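Local coordinates for protein beta-agarase B (Zobellia galactanivorans, PDB 4ATF) that cleaves the beta-1,4 linkages between galactose and 3,6-anhydrogalactose units of agarose at random sites, retaining the anomeric configuration, at residues Y149-F160 and Q275-E285. The protein carries 1 engineered substitution. Residues are numbered along the deposited sequence; the frame is centred on the assembly and turned at random.
Sequences YSESAGKDHSYF and QSNTYTPTDNE
Ser-152 and Tyr-279 carry the tightly packed half of this contact. The hydroxyl of Ser-152, set between its backbone N and carbonyl carbon (chi1 65°), bridges two backbone groups: OG donates to Thr-278 O at 2.6 Å and accepts from Thr-280 N at 2.9 Å, the latter bond nearly straight. Ala-153 CB lies 3.6 Å from Tyr-279 CE1, Ser-150 CB sits at the ring edge in plane, and Lys-155 CD comes to the same ring's edge, 3.3 Å from Tyr-279 OH, to which NZ makes only a weak hydrogen bond. The edge of Phe-160 points at the face of Tyr-279 (planes 68° apart), an edge-to-face pair, and His-157 adds an offset one. Phe-160 and Tyr-279 line the glycan pocket, and this end of the contact therefore borders the GH16 substrate cleft; Arg-267 forms a cation-pi pair with Phe-160. The hairpin 149-156 turns through a G1 beta bulge, with Gly-154 and Lys-155 both facing Ser-150, whose OG also accepts from Ala-153 N in an ST motif. At the junction of the Ser-152 grip and the Glu-285 carboxylate, one water accepts from Ser-150 OG and Ser-152 N and donates to Thr-280 O and Glu-285 OE1. Thr-282 and Glu-285 form a capping box on helix 283-286, and Glu-285 OE2 takes Glu-151 N at 2.9 Å from above its carboxylate plane. The two glutamates pass in opposite directions, carboxylates stacked. Glu-151 OE1 accepts from Thr-282 OG1 (2.9 Å); the syn lone pair of OE2 receives Asn-284 ND2 (2.9 Å) in a bent bond (138°), carboxylate and amide nearly coplanar, and ND2 bonds OE1 weakly. Replacing Glu-151 by alanine removes that carboxylate, and would probably leave Thr-282 OG1 without this acceptor and the Asn-284 amide freer to turn. Asn-284 marks the solvent-exposed margin, as does Gln-275, whose NE2 donates almost straight to Ser-152 O at 2.9 Å.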
ATOM      1  N   TYR A 149      -0.229 -13.875 -15.669  1.00 13.41           N
ATOM      2  CA  TYR A 149       0.720 -14.951 -15.968  1.00 14.01           C
ATOM      3  C   TYR A 149       2.103 -14.535 -15.521  1.00 13.85           C
ATOM      4  O   TYR A 149       2.426 -13.356 -15.644  1.00 13.21           O
ATOM      5  CB  TYR A 149       0.748 -15.187 -17.480  1.00 14.77           C
ATOM      6  CG  TYR A 149       1.627 -16.375 -17.854  1.00 17.01           C
ATOM      7  CD1 TYR A 149       1.171 -17.694 -17.736  1.00 18.20           C
ATOM      8  CD2 TYR A 149       2.954 -16.174 -18.289  1.00 19.18           C
ATOM      9  CE1 TYR A 149       2.023 -18.788 -18.065  1.00 19.81           C
ATOM     10  CE2 TYR A 149       3.790 -17.249 -18.596  1.00 19.95           C
ATOM     11  CZ  TYR A 149       3.343 -18.547 -18.488  1.00 21.52           C
ATOM     12  OH  TYR A 149       4.262 -19.589 -18.813  1.00 22.34           O
ATOM     13  N   SER A 150       2.934 -15.486 -15.046  1.00 12.03           N
ATOM     14  CA  SER A 150       4.364 -15.197 -14.699  1.00 12.70           C
ATOM     15  C   SER A 150       5.391 -15.984 -15.595  1.00 13.70           C
ATOM     16  O   SER A 150       5.481 -17.210 -15.529  1.00 13.99           O
ATOM     17  CB  SER A 150       4.635 -15.503 -13.215  1.00 12.44           C
ATOM     18  OG  SER A 150       6.064 -15.494 -12.922  1.00 12.35           O
ATOM     19  N   GLU A 151       6.142 -15.311 -16.459  1.00 13.49           N
ATOM     20  CA  GLU A 151       7.157 -15.981 -17.252  1.00 15.00           C
ATOM     21  C   GLU A 151       8.291 -16.479 -16.349  1.00 15.14           C
ATOM     22  O   GLU A 151       8.875 -17.508 -16.667  1.00 16.36           O
ATOM     23  CB  GLU A 151       7.794 -15.041 -18.308  1.00 15.00           C
ATOM     24  CG  GLU A 151       6.910 -14.651 -19.442  0.70 16.15           C
ATOM     25  CD  GLU A 151       7.665 -13.998 -20.585  0.70 16.78           C
ATOM     26  OE1 GLU A 151       8.890 -13.726 -20.479  0.70 14.48           O
ATOM     27  OE2 GLU A 151       7.010 -13.824 -21.613  0.70 17.25           O
ATOM     28  N   SER A 152       8.645 -15.725 -15.281  1.00 15.42           N
ATOM     29  CA  SER A 152       9.757 -16.156 -14.414  1.00 15.60           C
ATOM     30  C   SER A 152       9.419 -17.571 -13.831  1.00 16.30           C
ATOM     31  O   SER A 152      10.262 -18.488 -13.838  1.00 14.89           O
ATOM     32  CB  SER A 152      10.042 -15.096 -13.296  1.00 15.99           C
ATOM     33  OG  SER A 152       8.939 -14.957 -12.385  1.00 15.16           O
ATOM     34  N   ALA A 153       8.173 -17.763 -13.354  1.00 15.50           N
ATOM     35  CA  ALA A 153       7.788 -19.078 -12.795  1.00 15.30           C
ATOM     36  C   ALA A 153       7.285 -20.057 -13.854  1.00 16.18           C
ATOM     37  O   ALA A 153       7.202 -21.264 -13.573  1.00 16.75           O
ATOM     38  CB  ALA A 153       6.740 -18.903 -11.691  1.00 14.30           C
ATOM     39  N   GLY A 154       6.966 -19.564 -15.071  1.00 15.73           N
ATOM     40  CA  GLY A 154       6.396 -20.429 -16.117  1.00 14.52           C
ATOM     41  C   GLY A 154       4.995 -20.899 -15.689  1.00 16.22           C
ATOM     42  O   GLY A 154       4.651 -22.069 -15.861  1.00 16.23           O
ATOM     43  N   LYS A 155       4.192 -19.988 -15.109  1.00 15.99           N
ATOM     44  CA  LYS A 155       2.843 -20.403 -14.624  1.00 17.16           C
ATOM     45  C   LYS A 155       1.740 -19.351 -14.701  1.00 16.19           C
ATOM     46  O   LYS A 155       1.989 -18.147 -14.559  1.00 15.89           O
ATOM     47  CB  LYS A 155       2.863 -21.133 -13.227  1.00 18.34           C
ATOM     48  CG  LYS A 155       3.569 -20.461 -12.091  1.00 23.60           C
ATOM     49  CD  LYS A 155       3.238 -21.007 -10.663  1.00 27.26           C
ATOM     50  CE  LYS A 155       3.958 -22.275 -10.299  1.00 30.19           C
ATOM     51  NZ  LYS A 155       3.784 -22.632  -8.883  1.00 28.65           N
ATOM     52  N   ASP A 156       0.519 -19.830 -14.904  1.00 14.73           N
ATOM     53  CA  ASP A 156      -0.690 -19.051 -14.651  1.00 15.63           C
ATOM     54  C   ASP A 156      -0.600 -18.415 -13.263  1.00 14.93           C
ATOM     55  O   ASP A 156      -0.244 -19.111 -12.281  1.00 15.63           O
ATOM     56  CB  ASP A 156      -1.886 -20.002 -14.776  1.00 17.30           C
ATOM     57  CG  ASP A 156      -3.234 -19.324 -14.630  1.00 22.34           C
ATOM     58  OD1 ASP A 156      -3.389 -18.508 -13.795  1.00 23.24           O
ATOM     59  OD2 ASP A 156      -4.200 -19.722 -15.300  1.00 29.88           O
ATOM     60  N   HIS A 157      -0.892 -17.105 -13.142  1.00 13.49           N
ATOM     61  CA  HIS A 157      -0.622 -16.362 -11.897  1.00 12.93           C
ATOM     62  C   HIS A 157      -1.981 -15.978 -11.220  1.00 13.95           C
ATOM     63  O   HIS A 157      -2.062 -15.113 -10.371  1.00 13.17           O
ATOM     64  CB  HIS A 157       0.419 -15.223 -12.222  1.00 12.43           C
ATOM     65  CG  HIS A 157       0.821 -14.344 -11.069  1.00 13.21           C
ATOM     66  ND1 HIS A 157       1.897 -14.604 -10.239  1.00 14.25           N
ATOM     67  CD2 HIS A 157       0.343 -13.143 -10.688  1.00  9.04           C
ATOM     68  CE1 HIS A 157       2.037 -13.612  -9.380  1.00 10.49           C
ATOM     69  NE2 HIS A 157       1.105 -12.723  -9.629  1.00 14.09           N
ATOM     70  N   SER A 158      -3.047 -16.707 -11.576  1.00 13.42           N
ATOM     71  CA  SER A 158      -4.378 -16.290 -11.172  1.00 14.95           C
ATOM     72  C   SER A 158      -4.559 -16.545  -9.648  1.00 15.15           C
ATOM     73  O   SER A 158      -5.452 -15.968  -8.987  1.00 15.13           O
ATOM     74  CB  SER A 158      -5.457 -16.955 -12.091  1.00 14.62           C
ATOM     75  OG  SER A 158      -5.517 -18.327 -11.760  1.00 16.76           O
ATOM     76  N   TYR A 159      -3.684 -17.363  -9.054  1.00 15.08           N
ATOM     77  CA  TYR A 159      -3.698 -17.457  -7.575  1.00 15.02           C
ATOM     78  C   TYR A 159      -3.560 -16.085  -6.913  1.00 14.29           C
ATOM     79  O   TYR A 159      -4.241 -15.781  -5.895  1.00 13.45           O
ATOM     80  CB  TYR A 159      -2.573 -18.351  -7.090  1.00 15.73           C
ATOM     81  CG  TYR A 159      -2.581 -18.494  -5.577  1.00 18.83           C
ATOM     82  CD1 TYR A 159      -3.379 -19.502  -4.957  1.00 22.29           C
ATOM     83  CD2 TYR A 159      -1.818 -17.646  -4.763  1.00 19.88           C
ATOM     84  CE1 TYR A 159      -3.388 -19.673  -3.547  1.00 24.08           C
ATOM     85  CE2 TYR A 159      -1.833 -17.795  -3.352  1.00 23.88           C
ATOM     86  CZ  TYR A 159      -2.621 -18.846  -2.752  1.00 25.76           C
ATOM     87  OH  TYR A 159      -2.656 -19.015  -1.361  1.00 28.27           O
ATOM     88  N   PHE A 160      -2.659 -15.280  -7.469  1.00 11.89           N
ATOM     89  CA  PHE A 160      -2.489 -13.887  -7.061  1.00 12.00           C
ATOM     90  C   PHE A 160      -3.361 -12.835  -7.761  1.00 11.73           C
ATOM     91  O   PHE A 160      -3.760 -11.819  -7.107  1.00 12.94           O
ATOM     92  CB  PHE A 160      -1.010 -13.525  -7.238  1.00 10.76           C
ATOM     93  CG  PHE A 160      -0.130 -14.228  -6.240  1.00 13.96           C
ATOM     94  CD1 PHE A 160      -0.154 -13.838  -4.884  1.00 15.12           C
ATOM     95  CD2 PHE A 160       0.650 -15.340  -6.612  1.00 16.10           C
ATOM     96  CE1 PHE A 160       0.688 -14.511  -3.921  1.00 19.46           C
ATOM     97  CE2 PHE A 160       1.470 -16.030  -5.637  1.00 16.33           C
ATOM     98  CZ  PHE A 160       1.493 -15.592  -4.304  1.00 15.93           C
ATOM     99  N   GLN A 275      12.711 -22.271  -9.007  1.00 26.79           N
ATOM    100  CA  GLN A 275      12.257 -21.392 -10.113  1.00 26.89           C
ATOM    101  C   GLN A 275      10.720 -21.286 -10.148  1.00 26.85           C
ATOM    102  O   GLN A 275      10.147 -20.207 -10.410  1.00 25.20           O
ATOM    103  CB  GLN A 275      12.777 -21.860 -11.499  1.00 28.30           C
ATOM    104  CG  GLN A 275      12.767 -20.747 -12.616  1.00 26.57           C
ATOM    105  CD  GLN A 275      13.453 -19.406 -12.227  1.00 27.64           C
ATOM    106  OE1 GLN A 275      14.533 -19.427 -11.655  1.00 29.86           O
ATOM    107  NE2 GLN A 275      12.824 -18.236 -12.548  1.00 22.94           N
ATOM    108  N   SER A 276      10.048 -22.383  -9.836  1.00 26.06           N
ATOM    109  CA  SER A 276       8.620 -22.448  -9.963  1.00 26.78           C
ATOM    110  C   SER A 276       7.851 -21.607  -8.935  1.00 26.22           C
ATOM    111  O   SER A 276       6.640 -21.441  -9.084  1.00 26.71           O
ATOM    112  CB  SER A 276       8.194 -23.945  -9.915  1.00 28.74           C
ATOM    113  OG  SER A 276       7.975 -24.274  -8.556  1.00 33.16           O
ATOM    114  N   ASN A 277       8.521 -21.076  -7.896  1.00 23.43           N
ATOM    115  CA  ASN A 277       7.881 -20.208  -6.900  1.00 23.03           C
ATOM    116  C   ASN A 277       8.531 -18.812  -7.013  1.00 19.89           C
ATOM    117  O   ASN A 277       8.427 -18.001  -6.070  1.00 17.64           O
ATOM    118  CB  ASN A 277       8.122 -20.675  -5.423  1.00 24.81           C
ATOM    119  CG  ASN A 277       7.480 -22.007  -5.096  0.80 31.28           C
ATOM    120  OD1 ASN A 277       8.130 -22.879  -4.530  0.80 37.46           O
ATOM    121  ND2 ASN A 277       6.213 -22.175  -5.454  0.80 34.20           N
ATOM    122  N   THR A 278       9.242 -18.575  -8.131  1.00 17.29           N
ATOM    123  CA  THR A 278       9.964 -17.297  -8.344  1.00 17.30           C
ATOM    124  C   THR A 278       9.152 -16.381  -9.243  1.00 15.38           C
ATOM    125  O   THR A 278       8.925 -16.693 -10.424  1.00 14.97           O
ATOM    126  CB  THR A 278      11.361 -17.540  -8.957  1.00 17.37           C
ATOM    127  OG1 THR A 278      12.091 -18.352  -8.049  1.00 17.78           O
ATOM    128  CG2 THR A 278      12.107 -16.235  -9.137  1.00 16.23           C
ATOM    129  N   TYR A 279       8.647 -15.313  -8.658  1.00 14.29           N
ATOM    130  CA  TYR A 279       7.679 -14.399  -9.373  1.00 13.50           C
ATOM    131  C   TYR A 279       8.258 -12.987  -9.453  1.00 13.72           C
ATOM    132  O   TYR A 279       8.096 -12.164  -8.524  1.00 12.68           O
ATOM    133  CB  TYR A 279       6.343 -14.324  -8.637  1.00 13.19           C
ATOM    134  CG  TYR A 279       5.681 -15.677  -8.393  1.00 13.27           C
ATOM    135  CD1 TYR A 279       5.067 -16.373  -9.461  1.00 15.80           C
ATOM    136  CD2 TYR A 279       5.604 -16.238  -7.096  1.00 15.48           C
ATOM    137  CE1 TYR A 279       4.427 -17.599  -9.265  1.00 16.92           C
ATOM    138  CE2 TYR A 279       4.949 -17.484  -6.876  1.00 15.22           C
ATOM    139  CZ  TYR A 279       4.360 -18.146  -7.983  1.00 18.88           C
ATOM    140  OH  TYR A 279       3.697 -19.377  -7.867  1.00 21.23           O
ATOM    141  N   THR A 280       8.884 -12.693 -10.580  1.00 12.91           N
ATOM    142  CA  THR A 280       9.484 -11.365 -10.761  1.00 13.66           C
ATOM    143  C   THR A 280       9.570 -11.130 -12.307  1.00 13.74           C
ATOM    144  O   THR A 280       9.676 -12.105 -13.066  1.00 13.83           O
ATOM    145  CB  THR A 280      10.911 -11.325 -10.083  1.00 14.26           C
ATOM    146  OG1 THR A 280      11.447  -9.990 -10.101  1.00 14.15           O
ATOM    147  CG2 THR A 280      11.880 -12.349 -10.778  1.00 14.12           C
ATOM    148  N   PRO A 281       9.464  -9.855 -12.767  1.00 13.21           N
ATOM    149  CA  PRO A 281       9.383  -9.641 -14.228  1.00 12.82           C
ATOM    150  C   PRO A 281      10.652 -10.087 -14.958  1.00 14.67           C
ATOM    151  O   PRO A 281      11.771  -9.894 -14.461  1.00 15.80           O
ATOM    152  CB  PRO A 281       9.228  -8.118 -14.360  1.00 12.81           C
ATOM    153  CG  PRO A 281       8.695  -7.649 -13.039  1.00 12.67           C
ATOM    154  CD  PRO A 281       9.306  -8.598 -12.005  1.00 11.33           C
ATOM    155  N   THR A 282      10.485 -10.731 -16.090  1.00 14.76           N
ATOM    156  CA  THR A 282      11.625 -11.003 -16.986  1.00 16.04           C
ATOM    157  C   THR A 282      11.824  -9.743 -17.866  1.00 16.74           C
ATOM    158  O   THR A 282      10.951  -8.847 -17.873  1.00 13.94           O
ATOM    159  CB  THR A 282      11.303 -12.196 -17.936  1.00 17.13           C
ATOM    160  OG1 THR A 282      10.164 -11.834 -18.717  1.00 17.00           O
ATOM    161  CG2 THR A 282      10.974 -13.512 -17.123  1.00 16.50           C
ATOM    162  N   ASP A 283      12.935  -9.689 -18.614  1.00 17.54           N
ATOM    163  CA  ASP A 283      13.185  -8.581 -19.543  1.00 19.25           C
ATOM    164  C   ASP A 283      12.111  -8.544 -20.610  0.70 18.91           C
ATOM    165  O   ASP A 283      11.638  -7.474 -20.924  1.00 18.74           O
ATOM    166  CB  ASP A 283      14.601  -8.632 -20.144  0.70 18.72           C
ATOM    167  CG  ASP A 283      15.626  -8.159 -19.171  0.70 20.59           C
ATOM    168  OD1 ASP A 283      15.302  -7.420 -18.200  0.70 18.45           O
ATOM    169  OD2 ASP A 283      16.786  -8.498 -19.356  0.70 22.72           O
ATOM    170  N   ASN A 284      11.686  -9.706 -21.101  1.00 17.87           N
ATOM    171  CA  ASN A 284      10.572  -9.767 -22.050  1.00 19.90           C
ATOM    172  C   ASN A 284       9.271  -9.112 -21.498  1.00 18.51           C
ATOM    173  O   ASN A 284       8.579  -8.355 -22.198  1.00 17.69           O
ATOM    174  CB  ASN A 284      10.323 -11.246 -22.472  1.00 20.29           C
ATOM    175  CG  ASN A 284       9.356 -11.377 -23.663  1.00 24.34           C
ATOM    176  OD1 ASN A 284       9.432 -10.629 -24.642  1.00 26.01           O
ATOM    177  ND2 ASN A 284       8.444 -12.323 -23.569  1.00 25.09           N
ATOM    178  N   GLU A 285       8.934  -9.405 -20.232  1.00 16.89           N
ATOM    179  CA  GLU A 285       7.738  -8.856 -19.609  1.00 15.66           C
ATOM    180  C   GLU A 285       7.861  -7.360 -19.350  1.00 16.19           C
ATOM    181  O   GLU A 285       6.847  -6.637 -19.464  1.00 16.24           O
ATOM    182  CB  GLU A 285       7.419  -9.573 -18.284  1.00 14.45           C
ATOM    183  CG  GLU A 285       6.840 -11.069 -18.545  1.00 13.68           C
ATOM    184  CD  GLU A 285       6.690 -11.821 -17.255  1.00 17.38           C
ATOM    185  OE1 GLU A 285       7.590 -11.692 -16.367  1.00 18.33           O
ATOM    186  OE2 GLU A 285       5.699 -12.555 -17.106  1.00 17.93           O
TER
HETATM  187  O   HOH W   1       3.877 -11.177 -15.814  1.00 23.54           O
HETATM  188  O   HOH W   2       7.314 -13.280 -14.259  1.00 13.69           O